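Local coordinates for protein probable enoyl-CoA hydratase/isomerase (Pseudomonas aeruginosa PAO1, PDB 5WYD) that probably acts as a hydro-lyase of the crotonase (enoyl-CoA hydratase/isomerase) family and has been implicated in synthesis of the diffusible signal factor, at residues 50-53 / 54-58; 213-216 / 217-220; 221-224 / 225-229; 94-97 / 98-102. The protein carries 1 engineered substitution. All coordinates share one frame; numbering follows the deposited sequence.

Contact 1: 50-53 / 54-58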
loop_
_atom_site.group_PDB
_atom_site.type_symbol
_atom_site.label_atom_id
_atom_site.label_comp_id
_atom_site.label_asym_id
_atom_site.label_seq_id
_atom_site.Cartn_x
_atom_site.Cartn_y
_atom_site.Cartn_z
ATOM N N GLN A 50 24.599 -4.749 17.300
ATOM C CA GLN A 50 25.168 -3.783 18.207
ATOM C C GLN A 50 26.213 -2.954 17.506
ATOM O O GLN A 50 26.230 -1.728 17.639
ATOM C CB GLN A 50 25.763 -4.511 19.396
ATOM C CG GLN A 50 24.735 -5.196 20.234
ATOM C CD GLN A 50 25.357 -5.922 21.376
ATOM O OE1 GLN A 50 26.568 -6.056 21.444
ATOM N NE2 GLN A 50 24.538 -6.361 22.307
ATOM N N LEU A 51 27.039 -3.593 16.690
ATOM C CA LEU A 51 28.093 -2.836 16.049
ATOM C C LEU A 51 27.499 -1.739 15.188
ATOM O O LEU A 51 27.875 -0.570 15.330
ATOM C CB LEU A 51 28.990 -3.781 15.265
ATOM C CG LEU A 51 30.206 -3.239 14.555
ATOM C CD1 LEU A 51 31.028 -2.436 15.532
ATOM C CD2 LEU A 51 30.971 -4.490 14.178
ATOM N N ILE A 52 26.437 -2.064 14.447
ATOM C CA ILE A 52 25.802 -1.082 13.568
ATOM C C ILE A 52 25.287 0.105 14.355
ATOM O O ILE A 52 25.447 1.258 13.939
ATOM C CB ILE A 52 24.665 -1.736 12.779
ATOM C CG1 ILE A 52 25.206 -2.832 11.889
ATOM C CG2 ILE A 52 23.994 -0.706 11.920
ATOM C CD1 ILE A 52 26.153 -2.305 10.830
ATOM N N GLU A 53 24.671 -0.153 15.504
ATOM C CA GLU A 53 24.146 0.937 16.312
ATOM C C GLU A 53 25.247 1.845 16.816
ATOM O O GLU A 53 25.068 3.065 16.886
ATOM C CB GLU A 53 23.359 0.394 17.479
ATOM C CG GLU A 53 22.274 -0.533 17.049
ATOM C CD GLU A 53 21.557 -1.086 18.232
ATOM O OE1 GLU A 53 21.946 -0.716 19.359
ATOM O OE2 GLU A 53 20.648 -1.916 18.047
ATOM N N HIS A 54 26.367 1.266 17.239
ATOM C CA HIS A 54 27.478 2.091 17.676
ATOM C C HIS A 54 27.999 2.913 16.515
ATOM O O HIS A 54 28.334 4.091 16.674
ATOM C CB HIS A 54 28.574 1.195 18.242
ATOM C CG HIS A 54 28.283 0.692 19.621
ATOM N ND1 HIS A 54 27.400 -0.340 19.852
ATOM C CD2 HIS A 54 28.774 1.050 20.832
ATOM C CE1 HIS A 54 27.344 -0.583 21.149
ATOM N NE2 HIS A 54 28.173 0.240 21.766
ATOM N N LEU A 55 28.072 2.290 15.335
ATOM C CA LEU A 55 28.562 2.975 14.148
ATOM C C LEU A 55 27.643 4.127 13.770
ATOM O O LEU A 55 28.101 5.242 13.473
ATOM C CB LEU A 55 28.660 1.969 13.007
ATOM C CG LEU A 55 29.646 0.823 13.215
ATOM C CD1 LEU A 55 29.698 -0.061 11.986
ATOM C CD2 LEU A 55 31.027 1.321 13.630
ATOM N N ASN A 56 26.338 3.889 13.857
ATOM C CA ASN A 56 25.379 4.937 13.571
ATOM C C ASN A 56 25.577 6.111 14.492
ATOM O O ASN A 56 25.335 7.250 14.107
ATOM C CB ASN A 56 23.971 4.409 13.736
ATOM C CG ASN A 56 23.565 3.569 12.604
ATOM O OD1 ASN A 56 22.728 2.686 12.728
ATOM N ND2 ASN A 56 24.161 3.833 11.463
ATOM N N ARG A 57 25.903 5.848 15.746
ATOM C CA ARG A 57 26.140 6.946 16.666
ATOM C C ARG A 57 27.391 7.742 16.303
ATOM O O ARG A 57 27.394 8.972 16.422
ATOM C CB ARG A 57 26.226 6.411 18.083
ATOM C CG ARG A 57 24.925 5.798 18.547
ATOM C CD ARG A 57 24.989 5.541 20.041
ATOM N NE ARG A 57 23.807 4.846 20.527
ATOM C CZ ARG A 57 23.731 3.525 20.668
ATOM N NH1 ARG A 57 24.772 2.763 20.355
ATOM N NH2 ARG A 57 22.615 2.962 21.115
ATOM N N ASP A 58 28.464 7.075 15.877
ATOM C CA ASP A 58 29.693 7.793 15.583
ATOM C C ASP A 58 29.580 8.614 14.308
ATOM O O ASP A 58 29.253 8.077 13.244
ATOM C CB ASP A 58 30.848 6.821 15.452
ATOM C CG ASP A 58 32.159 7.524 15.463
ATOM O OD1 ASP A 58 32.159 8.763 15.299
ATOM O OD2 ASP A 58 33.188 6.853 15.670
#

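Contact 2: 213-216 / 217-220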
loop_
_atom_site.group_PDB
_atom_site.type_symbol
_atom_site.label_atom_id
_atom_site.label_comp_id
_atom_site.label_asym_id
_atom_site.label_seq_id
_atom_site.Cartn_x
_atom_site.Cartn_y
_atom_site.Cartn_z
ATOM N N ARG A 213 33.697 11.801 0.072
ATOM C CA ARG A 213 33.807 13.041 -0.690
ATOM C C ARG A 213 32.450 13.711 -0.896
ATOM O O ARG A 213 32.372 14.803 -1.467
ATOM C CB ARG A 213 34.433 12.756 -2.048
ATOM C CG ARG A 213 35.606 11.851 -2.100
ATOM C CD ARG A 213 36.065 11.852 -3.542
ATOM N NE ARG A 213 36.853 13.048 -3.870
ATOM C CZ ARG A 213 36.378 14.193 -4.366
ATOM N NH1 ARG A 213 37.207 15.195 -4.615
ATOM N NH2 ARG A 213 35.088 14.341 -4.622
ATOM N N GLN A 214 31.375 13.043 -0.497
ATOM C CA GLN A 214 30.043 13.614 -0.504
ATOM C C GLN A 214 29.651 13.958 0.914
ATOM O O GLN A 214 30.086 13.309 1.869
ATOM C CB GLN A 214 29.045 12.618 -1.061
ATOM C CG GLN A 214 29.127 12.395 -2.544
ATOM C CD GLN A 214 30.498 11.899 -2.919
ATOM O OE1 GLN A 214 31.359 12.694 -3.260
ATOM N NE2 GLN A 214 30.728 10.592 -2.807
ATOM N N SER A 215 28.773 14.938 1.040
ATOM C CA SER A 215 28.368 15.449 2.345
ATOM C C SER A 215 27.811 14.378 3.283
ATOM O O SER A 215 26.805 13.737 2.949
ATOM C CB SER A 215 27.295 16.502 2.147
ATOM O OG SER A 215 26.742 16.855 3.393
ATOM N N PRO A 216 28.331 14.269 4.518
ATOM C CA PRO A 216 27.849 13.211 5.424
ATOM C C PRO A 216 26.393 13.357 5.754
ATOM O O PRO A 216 25.647 12.379 5.702
ATOM C CB PRO A 216 28.686 13.423 6.685
ATOM C CG PRO A 216 29.890 14.115 6.232
ATOM C CD PRO A 216 29.464 15.008 5.099
ATOM N N VAL A 217 25.967 14.573 6.077
ATOM C CA VAL A 217 24.574 14.779 6.430
ATOM C C VAL A 217 23.681 14.451 5.247
ATOM O O VAL A 217 22.619 13.842 5.415
ATOM C CB VAL A 217 24.352 16.207 6.934
ATOM C CG1 VAL A 217 24.436 17.207 5.770
ATOM C CG2 VAL A 217 23.009 16.265 7.629
ATOM N N ALA A 218 24.088 14.843 4.033
ATOM C CA ALA A 218 23.260 14.526 2.886
ATOM C C ALA A 218 23.132 13.027 2.740
ATOM O O ALA A 218 22.017 12.498 2.697
ATOM C CB ALA A 218 23.867 15.126 1.623
ATOM N N ILE A 219 24.255 12.322 2.860
ATOM C CA ILE A 219 24.248 10.887 2.613
ATOM C C ILE A 219 23.259 10.185 3.530
ATOM O O ILE A 219 22.432 9.391 3.064
ATOM C CB ILE A 219 25.668 10.317 2.782
ATOM C CG1 ILE A 219 26.660 10.933 1.772
ATOM C CG2 ILE A 219 25.614 8.768 2.759
ATOM C CD1 ILE A 219 26.364 10.642 0.301
ATOM N N ARG A 220 23.262 10.530 4.825
ATOM C CA ARG A 220 22.403 9.826 5.781
ATOM C C ARG A 220 20.930 10.010 5.449
ATOM O O ARG A 220 20.137 9.080 5.587
ATOM C CB ARG A 220 22.669 10.289 7.207
ATOM C CG ARG A 220 24.089 10.576 7.512
ATOM C CD ARG A 220 24.185 10.883 8.965
ATOM N NE ARG A 220 25.270 11.789 9.270
ATOM C CZ ARG A 220 26.512 11.423 9.530
ATOM N NH1 ARG A 220 26.861 10.137 9.499
ATOM N NH2 ARG A 220 27.409 12.363 9.807
#

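Contact 3: 221-224 / 225-229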
loop_
_atom_site.group_PDB
_atom_site.type_symbol
_atom_site.label_atom_id
_atom_site.label_comp_id
_atom_site.label_asym_id
_atom_site.label_seq_id
_atom_site.Cartn_x
_atom_site.Cartn_y
_atom_site.Cartn_z
ATOM N N THR A 221 20.533 11.235 5.128
ATOM C CA THR A 221 19.153 11.512 4.741
ATOM C C THR A 221 18.787 10.893 3.398
ATOM O O THR A 221 17.670 10.386 3.230
ATOM C CB THR A 221 18.937 13.018 4.713
ATOM O OG1 THR A 221 19.514 13.556 3.517
ATOM C CG2 THR A 221 19.564 13.667 5.950
ATOM N N ILE A 222 19.689 10.974 2.416
ATOM C CA ILE A 222 19.359 10.483 1.087
ATOM C C ILE A 222 19.146 8.973 1.088
ATOM O O ILE A 222 18.205 8.468 0.466
ATOM C CB ILE A 222 20.461 10.875 0.097
ATOM C CG1 ILE A 222 20.690 12.374 0.137
ATOM C CG2 ILE A 222 20.029 10.437 -1.277
ATOM C CD1 ILE A 222 21.765 12.835 -0.810
ATOM N N LYS A 223 19.974 8.235 1.826
ATOM C CA LYS A 223 19.919 6.779 1.732
ATOM C C LYS A 223 18.538 6.205 2.010
ATOM O O LYS A 223 18.107 5.317 1.254
ATOM C CB LYS A 223 20.927 6.167 2.703
ATOM C CG LYS A 223 20.984 4.641 2.680
ATOM C CD LYS A 223 21.960 4.149 3.731
ATOM C CE LYS A 223 22.167 2.641 3.706
ATOM N NZ LYS A 223 20.969 1.855 4.085
ATOM N N PRO A 224 17.792 6.669 3.009
ATOM C CA PRO A 224 16.446 6.131 3.200
ATOM C C PRO A 224 15.569 6.335 1.984
ATOM O O PRO A 224 14.778 5.445 1.650
ATOM C CB PRO A 224 15.948 6.908 4.421
ATOM C CG PRO A 224 17.175 7.189 5.193
ATOM C CD PRO A 224 18.264 7.386 4.206
ATOM N N LEU A 225 15.711 7.465 1.285
ATOM C CA LEU A 225 14.847 7.728 0.142
ATOM C C LEU A 225 14.990 6.661 -0.921
ATOM O O LEU A 225 13.991 6.113 -1.404
ATOM C CB LEU A 225 15.191 9.079 -0.457
ATOM C CG LEU A 225 14.836 10.231 0.464
ATOM C CD1 LEU A 225 15.144 11.586 -0.199
ATOM C CD2 LEU A 225 13.355 10.100 0.856
ATOM N N ILE A 226 16.229 6.287 -1.229
ATOM C CA ILE A 226 16.430 5.254 -2.234
ATOM C C ILE A 226 15.729 3.993 -1.796
ATOM O O ILE A 226 15.060 3.335 -2.587
ATOM C CB ILE A 226 17.933 4.998 -2.447
ATOM C CG1 ILE A 226 18.616 6.301 -2.895
ATOM C CG2 ILE A 226 18.122 3.824 -3.414
ATOM C CD1 ILE A 226 20.093 6.194 -3.083
ATOM N N GLN A 227 15.771 3.704 -0.503
ATOM C CA GLN A 227 15.167 2.491 0.009
ATOM C C GLN A 227 13.709 2.686 0.377
ATOM O O GLN A 227 13.100 1.775 0.949
ATOM C CB GLN A 227 15.941 2.011 1.229
ATOM C CG GLN A 227 17.358 1.719 0.917
ATOM C CD GLN A 227 18.113 1.137 2.096
ATOM O OE1 GLN A 227 19.039 0.363 1.915
ATOM N NE2 GLN A 227 17.684 1.462 3.302
ATOM N N GLY A 228 13.132 3.842 0.048
ATOM C CA GLY A 228 11.736 4.066 0.361
ATOM C C GLY A 228 10.797 3.120 -0.357
ATOM O O GLY A 228 9.761 2.736 0.192
ATOM N N ALA A 229 11.147 2.722 -1.579
ATOM C CA ALA A 229 10.272 1.862 -2.364
ATOM C C ALA A 229 9.986 0.567 -1.639
ATOM O O ALA A 229 8.926 -0.031 -1.841
ATOM C CB ALA A 229 10.871 1.580 -3.737
#

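Contact 4: 94-97 / 98-102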
loop_
_atom_site.group_PDB
_atom_site.type_symbol
_atom_site.label_atom_id
_atom_site.label_comp_id
_atom_site.label_asym_id
_atom_site.label_seq_id
_atom_site.Cartn_x
_atom_site.Cartn_y
_atom_site.Cartn_z
ATOM N N MET A 94 16.624 -17.826 16.322
ATOM C CA MET A 94 17.684 -17.454 15.392
ATOM C C MET A 94 17.109 -16.711 14.189
ATOM O O MET A 94 17.746 -15.798 13.655
ATOM C CB MET A 94 18.515 -18.660 14.958
ATOM C CG MET A 94 19.125 -19.441 16.090
ATOM S SD MET A 94 19.859 -18.461 17.418
ATOM C CE MET A 94 21.049 -17.414 16.571
ATOM N N ALA A 95 15.912 -17.085 13.737
ATOM C CA ALA A 95 15.317 -16.343 12.633
ATOM C C ALA A 95 15.165 -14.862 12.991
ATOM O O ALA A 95 15.389 -13.984 12.146
ATOM C CB ALA A 95 13.966 -16.949 12.264
ATOM N N ARG A 96 14.791 -14.570 14.242
ATOM C CA ARG A 96 14.656 -13.187 14.688
ATOM C C ARG A 96 15.999 -12.470 14.642
ATOM O O ARG A 96 16.091 -11.340 14.145
ATOM C CB ARG A 96 14.059 -13.185 16.097
ATOM C CG ARG A 96 13.797 -11.839 16.731
ATOM C CD ARG A 96 12.586 -11.150 16.154
ATOM N NE ARG A 96 12.530 -9.804 16.674
ATOM C CZ ARG A 96 11.432 -9.080 16.770
ATOM N NH1 ARG A 96 11.480 -7.857 17.270
ATOM N NH2 ARG A 96 10.291 -9.578 16.384
ATOM N N ARG A 97 17.060 -13.153 15.091
ATOM C CA ARG A 97 18.394 -12.567 15.136
ATOM C C ARG A 97 18.887 -12.183 13.751
ATOM O O ARG A 97 19.482 -11.116 13.575
ATOM C CB ARG A 97 19.364 -13.559 15.764
ATOM C CG ARG A 97 19.206 -13.799 17.260
ATOM C CD ARG A 97 19.253 -12.514 18.037
ATOM N NE ARG A 97 18.926 -12.701 19.447
ATOM C CZ ARG A 97 17.707 -12.581 19.969
ATOM N NH1 ARG A 97 17.533 -12.767 21.274
ATOM N NH2 ARG A 97 16.664 -12.289 19.197
ATOM N N PHE A 98 18.686 -13.051 12.761
ATOM C CA PHE A 98 19.114 -12.698 11.411
ATOM C C PHE A 98 18.380 -11.474 10.924
ATOM O O PHE A 98 18.979 -10.555 10.359
ATOM C CB PHE A 98 18.861 -13.826 10.416
ATOM C CG PHE A 98 19.968 -14.830 10.328
ATOM C CD1 PHE A 98 21.156 -14.489 9.726
ATOM C CD2 PHE A 98 19.790 -16.134 10.755
ATOM C CE1 PHE A 98 22.186 -15.388 9.606
ATOM C CE2 PHE A 98 20.807 -17.063 10.617
ATOM C CZ PHE A 98 22.017 -16.674 10.059
ATOM N N GLY A 99 17.069 -11.447 11.129
ATOM C CA GLY A 99 16.311 -10.312 10.663
ATOM C C GLY A 99 16.766 -9.035 11.331
ATOM O O GLY A 99 17.082 -8.055 10.665
ATOM N N GLU A 100 16.910 -9.072 12.654
ATOM C CA GLU A 100 17.318 -7.875 13.380
ATOM C C GLU A 100 18.688 -7.398 12.947
ATOM O O GLU A 100 18.886 -6.206 12.668
ATOM C CB GLU A 100 17.327 -8.135 14.887
ATOM C CG GLU A 100 16.017 -8.541 15.499
ATOM C CD GLU A 100 16.163 -8.853 16.979
ATOM O OE1 GLU A 100 17.278 -8.722 17.528
ATOM O OE2 GLU A 100 15.145 -9.159 17.623
ATOM N N ALA A 101 19.653 -8.316 12.903
ATOM C CA ALA A 101 21.006 -7.922 12.561
ATOM C C ALA A 101 21.064 -7.407 11.134
ATOM O O ALA A 101 21.500 -6.279 10.885
ATOM C CB ALA A 101 21.951 -9.108 12.766
ATOM N N PHE A 102 20.538 -8.184 10.190
ATOM C CA PHE A 102 20.609 -7.777 8.790
ATOM C C PHE A 102 19.826 -6.499 8.532
ATOM O O PHE A 102 20.261 -5.644 7.751
ATOM C CB PHE A 102 20.135 -8.896 7.883
ATOM C CG PHE A 102 21.063 -10.068 7.860
ATOM C CD1 PHE A 102 22.437 -9.906 8.009
ATOM C CD2 PHE A 102 20.573 -11.322 7.650
ATOM C CE1 PHE A 102 23.277 -10.993 7.980
ATOM C CE2 PHE A 102 21.412 -12.396 7.581
ATOM C CZ PHE A 102 22.756 -12.246 7.759
#

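Contact 1: 50-53 / 54-58
The carbonyl oxygen of Gln50 is gripped twice by His54. The backbone N of His54 makes the i to i+4 helical bond to it, and the ring atom ND1 of His54 adds a second bond to Gln50 O of 2.9 Å. With CG beside the backbone N (chi1 -77°), the imidazole folds back over the preceding turn; the oxygen lies in the ring plane, while ND1 stands well above the carbonyl plane. The second bond, in which ND1 acts as the donor, fixes the ring's rotation. Arg57 NH1 sits over one ring face, and Phe13 meets the ring as well.

The tight side is aliphatic. Leu51 CG meets Leu55 CD1 at 4.1 Å, the two side chains passing at a slant, and Ile52 CD1 lies 4.4 Å from Leu55 CD1. Bulky aliphatic side chains suit the buried face of helix 42-57, the crossover of a beta-alpha-beta unit: Leu51 and Leu55 pack on Ile30 of strand 27-32, Ile52 and Leu55 on Leu64 of strand 63-68, parallel neighbours in the main sheet of the crotonase fold.

On the looser, more exposed side, Glu53 and Arg57 run side by side. Their charged planes are turned 79° apart, and Glu53 OE1 stays 4.1 Å from Arg57 NH2, beyond a salt bridge. Asp58 leaves helical geometry just past this turn, and its OD1 accepts from Asp60 N.

Contact 2: 213-216 / 217-220
Ser215 caps the N-terminus of helix 216-226: its OG, anti to its own backbone N (chi1 171°), accepts a weak bond of 3.4 Å from Ala218 N. A serine suits this N-cap because its short hydroxyl can reach an amide that has no preceding turn to bind. OG also has a weak bond to Asp253 OD2. Ser215 O begins the regular helical bonding, receiving Ile219 N at 2.9 Å, while the small Ala218 brings its CB within 3.7 Å of Ser215 CB.

Proline fits the next position, the first of the helix, where no backbone N-H is needed. Around the cap, Gln214 CB touches Ile219 CD1 at 3.6 Å; these are the positions that a hydrophobic staple would occupy, filled here by the aliphatic base of a glutamine. The polar end of Gln214 turns elsewhere, NE2 bonding to Lys210 O and to Leu175 O of the second subunit.

Arg220 can be followed outward over Pro216. Its CB lies 3.9 Å from Pro216 O, whose main bond is with Arg220 N. CG comes closer, 3.0 Å from Pro216 O, because chi1 of -37° places it beside the backbone N and back over the previous turn. From there the chain runs on extended. CD draws away from that oxygen again, and NE passes 3.6 Å from Pro216 O. Beyond CZ, the guanidinium turns one face to Pro216 CB, with Arg220 NH2 3.5 Å from that atom.

Contact 3: 221-224 / 225-229
Thr221 O, which in an unbroken helix would receive the N-H of Leu225, instead faces the side chain of that residue, with Leu225 CG 4.0 Å away. The hydroxyl of Thr221 bonds backward to Ala218 O. At Ile222 the carbonyl takes up the slack: Leu225 N lies 2.8 Å from Ile222 O, but at a bent 124° that makes the bond weak, and Ile226 N adds another weak bond to it.

Lys223 reaches across a full turn. Its chain is extended until the last torsion, where chi4 of -66° turns NZ to within 3.3 Å of Gln227 OE1, a weak bond. Both polar ends have stronger partners: Lys223 NZ binds Arg106 O, at the end of helix 88-106, and Gln227 OE1 binds Lys171 NZ of the second subunit. A long lysine and an amide with both a donor and an acceptor suit this buried spot, where each can bond to more than one partner.

Pro224 has no N-H to give to the turn before it, and the helix kinks there. Gln227 is the first residue to depart from helical angles; Gly228 N then bonds to Leu225 O at 2.8 Å.

The end of helix 216-226 lies against helix 238-249 of its own chain, where Thr221, Pro224 and Leu225 touch Arg244, and against helix 157-176 of the second subunit, where Ile222 and Ile226 pack on Ile174.

Contact 4: 94-97 / 98-102
Helix 88-106 carries a salt-bridge network in which Glu100, one turn on, receives both Arg96 and Arg97. The stronger arm is Arg96 NE to Glu100 OE2, 2.9 Å and nearly straight at 163°. The oxygen lies in the guanidinium plane and uses its anti lone pair, while the carboxylate is turned almost perpendicular to that plane. Arg96 reaches this position by bending at chi2 (75°), which brings its NE round to the glutamate.

Arg97 comes alongside Glu100 with the flat groups only 20° apart, yet Arg97 NH2 remains 3.8 Å from Glu100 OE2, a long salt bridge. The other oxygen, OE1, is held by Arg49 of helix 42-57. Arg96 NH2 is shared outward, with Glu243 and Asp247 of the fourth subunit, so the long, multi-donor arginine suits a site between chains. Three surrounding arginines would favour a charged Glu100.

In the crotonase fold this helix connects the parallel strands 63-68 and 111-116, and its other side is apolar. Phe98 folds back so that its CD2 lies 3.6 Å from Met94 O, and its ring packs on Ala78, Met82 and Leu45. Phe102 CZ meets that ring at its edge. The small Ala95 packs on Phe245 of the third subunit.

How the contacts relate
Contacts 2 and 3 are successive parts of helix 216-226, their centres about 13 Å apart, and both meet the second subunit. Contacts 1 and 4 lie on two crossover helices, with centres about 17 Å apart; Arg49, just ahead of contact 1, ties that helix to contact 4. Contact 1 comes within about 5 Å of contact 2 at the nearest atoms, where Arg109 lies near both. Contacts 2 and 4 are the most distant pair, about 28 Å between centres. Arg244 packs on contact 3, and its copy in the fourth subunit touches Arg96. Pentanedial is bound by Lys72, Phe73 and Arg179, none of which belongs to these four contacts.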